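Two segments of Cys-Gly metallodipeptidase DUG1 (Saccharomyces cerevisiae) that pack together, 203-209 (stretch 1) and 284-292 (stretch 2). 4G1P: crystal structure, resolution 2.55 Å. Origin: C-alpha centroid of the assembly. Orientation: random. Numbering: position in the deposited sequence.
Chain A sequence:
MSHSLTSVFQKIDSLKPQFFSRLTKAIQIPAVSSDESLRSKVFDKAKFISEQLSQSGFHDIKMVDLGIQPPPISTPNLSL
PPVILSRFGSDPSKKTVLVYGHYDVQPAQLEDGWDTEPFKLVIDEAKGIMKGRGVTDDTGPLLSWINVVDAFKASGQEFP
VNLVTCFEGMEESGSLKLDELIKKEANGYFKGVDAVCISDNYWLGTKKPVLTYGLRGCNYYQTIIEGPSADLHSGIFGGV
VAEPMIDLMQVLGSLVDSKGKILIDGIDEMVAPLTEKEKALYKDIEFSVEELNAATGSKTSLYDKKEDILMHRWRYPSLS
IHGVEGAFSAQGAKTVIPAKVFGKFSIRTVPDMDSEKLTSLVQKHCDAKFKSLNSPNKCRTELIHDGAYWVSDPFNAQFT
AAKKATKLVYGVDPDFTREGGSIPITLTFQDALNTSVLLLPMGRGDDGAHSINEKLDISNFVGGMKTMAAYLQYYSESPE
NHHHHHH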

# COMPACT_ATOMS: atom_id res chain seq x y z
N TRP A 203 17.72 1.83 -25.67
CA TRP A 203 18.54 0.78 -26.26
C TRP A 203 18.21 -0.48 -25.51
O TRP A 203 17.80 -0.44 -24.36
N LEU A 204 18.43 -1.61 -26.17
CA LEU A 204 18.25 -2.90 -25.53
C LEU A 204 19.16 -3.06 -24.31
O LEU A 204 18.75 -3.54 -23.25
N GLY A 205 20.41 -2.66 -24.48
CA GLY A 205 21.42 -2.86 -23.46
C GLY A 205 22.06 -1.52 -23.22
O GLY A 205 21.40 -0.49 -23.36
N THR A 206 23.35 -1.52 -22.90
CA THR A 206 24.01 -0.27 -22.55
C THR A 206 25.15 0.14 -23.48
O THR A 206 25.75 1.19 -23.29
N LYS A 207 25.44 -0.68 -24.49
CA LYS A 207 26.67 -0.50 -25.27
C LYS A 207 26.43 -0.16 -26.74
O LYS A 207 27.30 0.41 -27.39
N LYS A 208 25.26 -0.51 -27.27
CA LYS A 208 25.02 -0.41 -28.69
C LYS A 208 23.64 0.16 -29.00
O LYS A 208 22.63 -0.37 -28.55
N PRO A 209 23.60 1.24 -29.80
CA PRO A 209 22.34 1.90 -30.19
C PRO A 209 21.44 0.97 -31.00
O PRO A 209 21.92 0.01 -31.59
N ASP A 284 21.83 -11.90 -34.81
CA ASP A 284 22.76 -10.83 -34.98
C ASP A 284 22.54 -9.73 -34.03
O ASP A 284 23.12 -8.70 -34.16
N ILE A 285 21.77 -9.98 -33.01
CA ILE A 285 21.48 -8.95 -32.08
C ILE A 285 22.61 -9.18 -31.14
O ILE A 285 23.13 -10.24 -31.08
N GLU A 286 23.02 -8.16 -30.42
CA GLU A 286 23.94 -8.36 -29.35
C GLU A 286 23.27 -8.24 -28.03
O GLU A 286 22.80 -7.21 -27.67
N PHE A 287 23.25 -9.32 -27.31
CA PHE A 287 22.70 -9.31 -25.96
C PHE A 287 23.00 -10.60 -25.22
O PHE A 287 23.06 -11.67 -25.82
N SER A 288 23.17 -10.49 -23.91
CA SER A 288 23.42 -11.66 -23.09
C SER A 288 22.75 -11.48 -21.73
O SER A 288 22.47 -10.35 -21.30
N VAL A 289 22.52 -12.60 -21.06
CA VAL A 289 21.86 -12.60 -19.77
C VAL A 289 22.68 -11.83 -18.75
O VAL A 289 22.13 -11.24 -17.82
N GLU A 290 24.00 -11.79 -18.95
CA GLU A 290 24.88 -11.03 -18.07
C GLU A 290 24.50 -9.57 -18.09
O GLU A 290 24.59 -8.88 -17.08
N GLU A 291 24.10 -9.09 -19.26
CA GLU A 291 23.66 -7.71 -19.39
C GLU A 291 22.33 -7.56 -18.66
O GLU A 291 22.13 -6.60 -17.92
N LEU A 292 21.43 -8.51 -18.86
CA LEU A 292 20.16 -8.50 -18.15
C LEU A 292 20.37 -8.48 -16.63
O LEU A 292 19.75 -7.69 -15.93

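The contact between the two stretches combines a small apolar cluster around Leu204 with charged side chains that reach across from Lys207, Lys208, Glu286 and Glu291. Leu204 points toward stretch 2 in the common tp conformation (chi1 173°, chi2 64°), which brings both methyl groups to Phe287. Leu204 CD2 lies 3.7 Å from Phe287 CB and 3.8 Å from Ile285 CG2, while Leu204 CD1 sits over one face of the Phe287 ring. Phe287 is itself directed toward stretch 1, with chi1 t and chi2 67°, so that the ring turns a face to Leu204 and its edge to Gly205; the closest approach there is 4.5 Å, between Phe287 CE1 and Gly205 CA. Ile285 points sideways, yet its CG2 still closes the cluster.

Gly205 has no side chain, and the space beside it is taken by the carboxylate of Glu291: an ideal CB on Gly205 would lie just 3.0 Å from Glu291 OE1. Glu291 (chi1 m, chi2 t) directs its carboxylate back along its own stretch, where Glu291 OE2 accepts a 3.0 Å hydrogen bond from Ser288 OG and a weak one of 2.7 Å from Ser288 N. Ser288, at the N-cap position with chi1 p, thus helps hold Glu291 in place. The second carboxylate oxygen, Glu291 OE1, lies 3.6 Å from Lys207 CE; the Lys207 chain bends at chi2 (145°, between wells) and again at chi4 (m), so that its NZ lies farther from OE1 than CE does.

Lys208, by contrast, is fully extended, all four chi angles being t. This reach carries Lys208 NZ to 2.9 Å from Glu286 OE2, forming a hydrogen-bonded salt bridge; NZ also has a partner elsewhere in the structure. Glu286 meets it with chi1 (-24°) and chi2 (-145°) both between wells.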

# COMPACT_ATOMS: atom_id res chain seq x y z
CB TRP A 203 20.02 1.05 -26.06
CG TRP A 203 20.55 2.22 -26.78
CD1 TRP A 203 19.87 3.04 -27.62
CD2 TRP A 203 21.90 2.71 -26.74
NE1 TRP A 203 20.70 4.02 -28.11
CE2 TRP A 203 21.95 3.84 -27.57
CE3 TRP A 203 23.05 2.30 -26.07
CZ2 TRP A 203 23.13 4.56 -27.77
CZ3 TRP A 203 24.21 3.03 -26.26
CH2 TRP A 203 24.24 4.14 -27.10
CB LEU A 204 18.55 -3.99 -26.55
CG LEU A 204 18.58 -5.41 -26.02
CD1 LEU A 204 17.19 -5.76 -25.55
CD2 LEU A 204 19.04 -6.34 -27.13
CB THR A 206 24.56 -0.33 -21.14
OG1 THR A 206 25.63 -1.28 -21.09
CG2 THR A 206 23.47 -0.73 -20.15
CB LYS A 207 27.51 -1.76 -25.21
CG LYS A 207 27.51 -2.45 -23.84
CD LYS A 207 27.57 -3.97 -24.01
CE LYS A 207 27.76 -4.66 -22.67
NZ LYS A 207 28.92 -4.07 -21.94
CB LYS A 208 25.16 -1.79 -29.33
CG LYS A 208 25.21 -1.76 -30.85
CD LYS A 208 25.21 -3.17 -31.42
CE LYS A 208 25.32 -3.16 -32.94
NZ LYS A 208 25.37 -4.56 -33.46
CB PRO A 209 22.81 3.07 -31.06
CG PRO A 209 24.19 2.71 -31.49
CD PRO A 209 24.77 1.90 -30.39
CB ASP A 284 22.48 -10.18 -36.30
CG ASP A 284 23.35 -10.71 -37.36
OD1 ASP A 284 24.46 -11.11 -37.03
OD2 ASP A 284 22.92 -10.79 -38.51
CB ILE A 285 20.03 -8.89 -31.63
CG1 ILE A 285 19.23 -8.12 -32.64
CG2 ILE A 285 19.91 -8.21 -30.28
CD1 ILE A 285 17.79 -8.45 -32.60
CB GLU A 286 25.07 -7.37 -29.42
CG GLU A 286 25.30 -6.83 -30.79
CD GLU A 286 26.76 -6.57 -31.08
OE1 GLU A 286 27.51 -6.38 -30.13
OE2 GLU A 286 27.13 -6.58 -32.24
CB PHE A 287 21.19 -9.10 -25.98
CG PHE A 287 20.62 -8.72 -24.66
CD1 PHE A 287 20.93 -7.50 -24.08
CD2 PHE A 287 19.76 -9.58 -23.99
CE1 PHE A 287 20.39 -7.15 -22.86
CE2 PHE A 287 19.23 -9.24 -22.77
CZ PHE A 287 19.54 -8.02 -22.20
CB SER A 288 24.90 -11.81 -22.88
OG SER A 288 25.38 -10.71 -22.15
CB VAL A 289 21.56 -14.05 -19.29
CG1 VAL A 289 22.84 -14.75 -18.89
CG2 VAL A 289 20.57 -14.04 -18.14
CB GLU A 290 26.34 -11.17 -18.50
CG GLU A 290 26.97 -12.50 -18.13
CD GLU A 290 26.37 -13.67 -18.88
OE1 GLU A 290 25.91 -13.50 -20.04
OE2 GLU A 290 26.35 -14.78 -18.29
CB GLU A 291 23.53 -7.31 -20.86
CG GLU A 291 24.87 -7.30 -21.59
CD GLU A 291 24.72 -7.22 -23.10
OE1 GLU A 291 24.56 -6.09 -23.63
OE2 GLU A 291 24.75 -8.28 -23.76
CB LEU A 292 19.31 -9.70 -18.55
CG LEU A 292 17.95 -9.80 -17.86
CD1 LEU A 292 17.09 -8.62 -18.29
CD2 LEU A 292 17.28 -11.13 -18.18